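Local coordinates for protein endo-1,4-beta-xylanase (Uncultured bacterium, PDB 7AX7) that uses a bound cobalt ion to remove acetyl groups from acetylated xylan, as the carbohydrate esterase family 4 domain of a multidomain xylanase, at residues L22-L25 with E26-V30; H153-Q156 with G157-Q160; S183-F186 with E187-V191. All coordinates share one frame; numbering follows the deposited sequence.

Contact 1 of 3, residues L22-L25 with E26-V30; sequences LDIL and ERYGV
A Schellman motif ends helix 16-28, and across its last turn Leu25 meets Val30 through both backbone and side chain. Val30 N donates to Leu25 O at 2.9 Å in a nearly straight bond, with an N-H...O angle of 177°; coming from the residue after the glycine, it is the 6-to-1 bond of the motif. The second bond runs from Gly29 N to Glu26 O, 3.1 Å. Gly29 turns the chain with a positive phi of 64°, a value that favours glycine. Beside the 6-to-1 bond the two apolar side chains cross at about a right angle, Leu25 CD2 lying 4.0 Å from Val30 CG1; this is the hydrophobic pair that usually accompanies a Schellman turn. Leu25 also reaches Phe34 of the next strand, and Val30 reaches Ile169 of helix 159-174.

One residue before Leu25, Ile24 runs alongside two neighbours. Its CG2 branch, anti to the backbone N, is 4.1 Å from Tyr28 CD2, while Ile24 O sits at the edge of the tyrosine ring, near its plane. The other branch goes to the arginine: Ile24 CG1 is 3.7 Å from Arg27 NH2, and Ile24 CA lies over one face of the guanidinium. On another side of the helix, Asp23 and Glu26 both form salt bridges with Arg51, which probably offsets the repulsion between their carboxylates. The capped end leads into strand 33-36, completing the helix-to-strand turn of a parallel beta-alpha-beta crossover.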
# COMPACT_ATOMS: atom_id res chain seq x y z
N LEU A 22 0.84 -8.67 -9.64
CA LEU A 22 0.66 -9.95 -8.95
C LEU A 22 1.45 -11.06 -9.63
O LEU A 22 2.06 -11.90 -8.95
CB LEU A 22 -0.82 -10.31 -8.90
CG LEU A 22 -1.72 -9.42 -8.04
CD1 LEU A 22 -3.16 -9.84 -8.24
CD2 LEU A 22 -1.32 -9.48 -6.56
N ASP A 23 1.42 -11.11 -10.96
CA ASP A 23 2.21 -12.10 -11.69
C ASP A 23 3.65 -12.08 -11.22
O ASP A 23 4.26 -13.14 -11.00
CB ASP A 23 2.14 -11.83 -13.19
CG ASP A 23 0.78 -12.15 -13.79
OD1 ASP A 23 -0.05 -12.81 -13.12
OD2 ASP A 23 0.54 -11.73 -14.94
N ILE A 24 4.21 -10.88 -11.05
CA ILE A 24 5.61 -10.75 -10.65
C ILE A 24 5.79 -11.15 -9.18
O ILE A 24 6.71 -11.89 -8.83
CB ILE A 24 6.09 -9.31 -10.92
CG1 ILE A 24 6.17 -9.05 -12.43
CG2 ILE A 24 7.43 -9.04 -10.21
CD1 ILE A 24 6.17 -7.56 -12.79
N LEU A 25 4.92 -10.64 -8.30
CA LEU A 25 4.99 -11.04 -6.90
C LEU A 25 4.89 -12.55 -6.76
O LEU A 25 5.64 -13.15 -5.98
CB LEU A 25 3.88 -10.35 -6.10
CG LEU A 25 3.90 -8.81 -6.03
CD1 LEU A 25 2.70 -8.33 -5.22
CD2 LEU A 25 5.21 -8.28 -5.42
N GLU A 26 3.99 -13.18 -7.50
CA GLU A 26 3.87 -14.64 -7.42
C GLU A 26 5.14 -15.32 -7.90
O GLU A 26 5.59 -16.30 -7.29
CB GLU A 26 2.66 -15.11 -8.24
CG GLU A 26 2.43 -16.62 -8.22
CD GLU A 26 1.18 -17.03 -9.01
OE1 GLU A 26 0.82 -16.30 -9.96
OE2 GLU A 26 0.57 -18.06 -8.67
N ARG A 27 5.72 -14.83 -9.00
CA ARG A 27 6.92 -15.44 -9.55
C ARG A 27 8.04 -15.48 -8.52
O ARG A 27 8.75 -16.49 -8.40
CB ARG A 27 7.35 -14.66 -10.80
CG ARG A 27 8.58 -15.17 -11.56
CD ARG A 27 9.06 -14.11 -12.57
NE ARG A 27 7.94 -13.55 -13.33
CZ ARG A 27 7.92 -12.35 -13.91
NH1 ARG A 27 8.97 -11.53 -13.83
NH2 ARG A 27 6.84 -11.97 -14.57
N TYR A 28 8.21 -14.40 -7.75
CA TYR A 28 9.25 -14.29 -6.74
C TYR A 28 8.81 -14.75 -5.34
O TYR A 28 9.61 -14.67 -4.40
CB TYR A 28 9.77 -12.84 -6.67
CG TYR A 28 10.65 -12.47 -7.84
CD1 TYR A 28 12.01 -12.79 -7.85
CD2 TYR A 28 10.12 -11.81 -8.95
CE1 TYR A 28 12.82 -12.45 -8.93
CE2 TYR A 28 10.92 -11.47 -10.03
CZ TYR A 28 12.26 -11.80 -10.03
OH TYR A 28 13.04 -11.45 -11.11
N GLY A 29 7.58 -15.21 -5.18
CA GLY A 29 7.13 -15.65 -3.86
C GLY A 29 7.10 -14.54 -2.84
O GLY A 29 7.45 -14.76 -1.67
N VAL A 30 6.68 -13.35 -3.24
CA VAL A 30 6.73 -12.15 -2.42
C VAL A 30 5.32 -11.66 -2.15
O VAL A 30 4.46 -11.69 -3.04
CB VAL A 30 7.58 -11.05 -3.12
CG1 VAL A 30 7.40 -9.73 -2.42
CG2 VAL A 30 9.05 -11.47 -3.15

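Contact 2 of 3, residues H153-Q156 with G157-Q160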
# COMPACT_ATOMS: atom_id res chain seq x y z
N HIS A 153 2.74 2.59 -6.96
CA HIS A 153 1.38 2.74 -7.46
C HIS A 153 1.03 1.65 -8.45
O HIS A 153 1.83 1.32 -9.33
CB HIS A 153 1.15 4.09 -8.15
CG HIS A 153 1.38 5.28 -7.28
ND1 HIS A 153 2.64 5.68 -6.88
CD2 HIS A 153 0.51 6.17 -6.73
CE1 HIS A 153 2.54 6.76 -6.13
NE2 HIS A 153 1.26 7.08 -6.02
N ASP A 154 -0.19 1.12 -8.35
CA ASP A 154 -0.72 0.21 -9.37
C ASP A 154 -2.03 0.72 -9.94
O ASP A 154 -2.98 -0.04 -10.17
CB ASP A 154 -0.85 -1.22 -8.82
CG ASP A 154 -1.88 -1.34 -7.69
OD1 ASP A 154 -2.09 -0.37 -6.94
OD2 ASP A 154 -2.47 -2.43 -7.57
N PHE A 155 -2.12 2.03 -10.19
CA PHE A 155 -3.23 2.54 -10.98
C PHE A 155 -3.12 2.01 -12.41
O PHE A 155 -2.06 1.57 -12.86
CB PHE A 155 -3.27 4.07 -10.97
CG PHE A 155 -2.02 4.74 -11.48
CD1 PHE A 155 -1.75 4.80 -12.84
CD2 PHE A 155 -1.12 5.31 -10.60
CE1 PHE A 155 -0.59 5.42 -13.31
CE2 PHE A 155 0.04 5.93 -11.06
CZ PHE A 155 0.29 5.99 -12.43
N GLN A 156 -4.25 2.02 -13.12
CA GLN A 156 -4.28 1.50 -14.48
C GLN A 156 -3.23 2.18 -15.35
O GLN A 156 -3.14 3.40 -15.38
CB GLN A 156 -5.67 1.68 -15.10
CG GLN A 156 -5.75 1.21 -16.55
CD GLN A 156 -5.33 -0.25 -16.70
OE1 GLN A 156 -5.61 -1.08 -15.84
NE2 GLN A 156 -4.65 -0.57 -17.80
N GLY A 157 -2.44 1.38 -16.07
CA GLY A 157 -1.50 1.92 -17.02
C GLY A 157 -0.10 2.17 -16.50
O GLY A 157 0.77 2.58 -17.28
N ASN A 158 0.16 1.94 -15.21
CA ASN A 158 1.48 2.23 -14.64
C ASN A 158 2.48 1.11 -14.96
O ASN A 158 3.11 0.49 -14.09
CB ASN A 158 1.38 2.47 -13.13
CG ASN A 158 2.57 3.23 -12.60
OD1 ASN A 158 3.24 3.92 -13.37
ND2 ASN A 158 2.83 3.12 -11.30
N SER A 159 2.64 0.87 -16.26
CA SER A 159 3.47 -0.23 -16.71
C SER A 159 4.95 -0.01 -16.43
O SER A 159 5.70 -0.99 -16.37
CB SER A 159 3.25 -0.48 -18.20
OG SER A 159 3.49 0.70 -18.93
N GLN A 160 5.40 1.23 -16.23
CA GLN A 160 6.83 1.42 -15.94
C GLN A 160 7.19 0.90 -14.56
O GLN A 160 8.35 0.50 -14.32
CB GLN A 160 7.21 2.88 -16.10
CG GLN A 160 7.23 3.34 -17.55
CD GLN A 160 7.46 4.84 -17.69
OE1 GLN A 160 6.61 5.65 -17.32
NE2 GLN A 160 8.61 5.21 -18.22
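The loop between strand 148-153 and helix 159-174 borders the metal site, and in it the amide of Asn158 bridges back to His153 against one face of the Phe155 ring. Asn158 ND2 donates to His153 O at 2.8 Å; the acceptor lies close to the amide plane, but the donor stands above the carbonyl plane, 46° out of it. With CG anti to the backbone N (chi1 -160°), the amide folds back over that face of the phenylalanine. Ring and amide planes are stacked, only 16° apart, and Asn158 CB sits over the ring face in a CH-pi contact, 3.8 Å from the centroid of Phe155. At the far end of the ring, Phe155 CZ is 3.6 Å from Asn158 CG.

Phe155 to Asn158 form a type II beta turn, closed by Asn158 N bonding to Phe155 O at 3.3 Å. Gly157 occupies its third position with positive phi, where a side chain would collide with Gln156 O. Further bonds fix the buried amide of Asn158: ND2 also donates to Asp126 O, and OD1 accepts from Arg136. Asp126 serves the histidine too, its OD1 bonding to His153 ND1, and the His153 side chain comes within about 3 Å of a bound acetate and about 5 Å of the cobalt ion. At the second position of the turn, Gln156 bends at chi2 and its OE1 takes a hydrogen bond from the hydroxyl of Ser16.

Contact 3 of 3, residues S183-F186 with E187-V191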
# COMPACT_ATOMS: atom_id res chain seq x y z
N SER A 183 0.90 -5.41 8.03
CA SER A 183 0.54 -6.13 9.26
C SER A 183 1.70 -6.99 9.74
O SER A 183 2.06 -6.96 10.92
CB SER A 183 -0.71 -6.99 9.04
OG SER A 183 -1.90 -6.23 9.11
N GLU A 184 2.30 -7.78 8.84
CA GLU A 184 3.43 -8.62 9.23
C GLU A 184 4.60 -7.78 9.72
O GLU A 184 5.31 -8.17 10.65
CB GLU A 184 3.84 -9.52 8.07
CG GLU A 184 2.89 -10.66 7.81
CD GLU A 184 3.17 -11.33 6.48
OE1 GLU A 184 3.97 -10.78 5.68
OE2 GLU A 184 2.59 -12.41 6.23
N LEU A 185 4.83 -6.62 9.10
CA LEU A 185 5.92 -5.75 9.52
C LEU A 185 5.80 -5.39 11.00
O LEU A 185 6.75 -5.54 11.78
CB LEU A 185 5.96 -4.49 8.66
CG LEU A 185 6.89 -3.38 9.14
CD1 LEU A 185 8.36 -3.85 9.15
CD2 LEU A 185 6.71 -2.14 8.28
N PHE A 186 4.63 -4.89 11.41
CA PHE A 186 4.47 -4.50 12.81
C PHE A 186 4.46 -5.72 13.72
O PHE A 186 5.08 -5.70 14.79
CB PHE A 186 3.21 -3.66 12.98
CG PHE A 186 3.37 -2.24 12.49
CD1 PHE A 186 3.96 -1.29 13.30
CD2 PHE A 186 2.96 -1.88 11.22
CE1 PHE A 186 4.13 0.02 12.85
CE2 PHE A 186 3.12 -0.58 10.77
CZ PHE A 186 3.70 0.37 11.58
N GLU A 187 3.77 -6.79 13.32
CA GLU A 187 3.74 -8.00 14.14
C GLU A 187 5.16 -8.49 14.43
O GLU A 187 5.51 -8.79 15.58
CB GLU A 187 2.93 -9.08 13.43
CG GLU A 187 2.48 -10.26 14.32
CD GLU A 187 3.62 -11.21 14.66
OE1 GLU A 187 3.66 -11.69 15.82
OE2 GLU A 187 4.47 -11.48 13.78
N LYS A 188 6.00 -8.58 13.39
CA LYS A 188 7.31 -9.21 13.57
C LYS A 188 8.28 -8.30 14.32
O LYS A 188 9.18 -8.80 15.01
CB LYS A 188 7.88 -9.62 12.21
CG LYS A 188 7.14 -10.79 11.55
CD LYS A 188 7.69 -11.09 10.15
CE LYS A 188 6.91 -12.20 9.43
NZ LYS A 188 7.15 -13.57 9.99
N LYS A 189 8.11 -6.98 14.24
CA LYS A 189 8.93 -6.08 15.04
C LYS A 189 8.40 -5.90 16.46
O LYS A 189 9.06 -5.22 17.26
CB LYS A 189 9.05 -4.71 14.36
CG LYS A 189 9.81 -4.69 13.02
CD LYS A 189 11.26 -5.13 13.21
CE LYS A 189 12.08 -4.94 11.95
NZ LYS A 189 13.45 -5.51 12.09
N GLY A 190 7.24 -6.47 16.78
CA GLY A 190 6.67 -6.28 18.11
C GLY A 190 6.30 -4.84 18.40
O GLY A 190 6.49 -4.37 19.53
N VAL A 191 5.78 -4.13 17.40
CA VAL A 191 5.42 -2.72 17.53
C VAL A 191 3.92 -2.58 17.36
O VAL A 191 3.33 -3.17 16.45
CB VAL A 191 6.17 -1.85 16.50
CG1 VAL A 191 5.60 -0.43 16.48
CG2 VAL A 191 7.67 -1.85 16.80
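Phe186 leans against Val191 across the C-terminal Schellman motif of helix 182-189. Its CB lies 3.5 Å from Val191 O, and CG is still near that oxygen. With chi1 at -76°, CG is anti to the carbonyl carbon, and the ring extends past the turn to the valine. There CD1 meets Val191 CG1 at 3.7 Å and CE1 meets the same methyl at 3.9 Å, the methyl lying at the ring edge and in its plane. Beyond the two segments, the ring packs edge-to-face with Trp200 and touches Pro193.

The backbone closes beside this pair: Val191 N donates to Phe186 O at 3.1 Å, and Gly190 N to Glu187 O, with Gly190 at positive phi. Replacing Phe186 with an alanine is likely to leave the Val191 methyl and the Trp200 ring without their aromatic partner. On the polar flank, the aliphatic part of Lys188 lies along Glu184 O, its CG 3.3 Å away, while the Glu184 carboxylate bridges to Lys31. The helix end is thus probably held by apolar contact and backbone bonds, and the Glu184 charge probably balanced by Lys31, not by Lys188, whose NZ is 6.0 Å from Glu184 OE2.

All three contacts are local turns at helix ends, spread round the parallel sheet of the NodB-type deacetylase fold. Contacts 1 and 3 close their helices with the same glycine-based cap, whereas contact 2 leads into the start of a helix. Contact 2 is the one beside the active site, next to the cobalt ion bound by Asp12, His62 and His66. Contacts 1 and 2 have centres about 16 Å apart and are linked through helix 159-174, which begins in contact 2 and packs on Ile24, Tyr28 and Val30 of contact 1. The centres of contacts 1 and 3 are about 22 Å apart. Contact 3 lies on the opposite side of the chain's centre from contact 2, their centres about 28 Å apart.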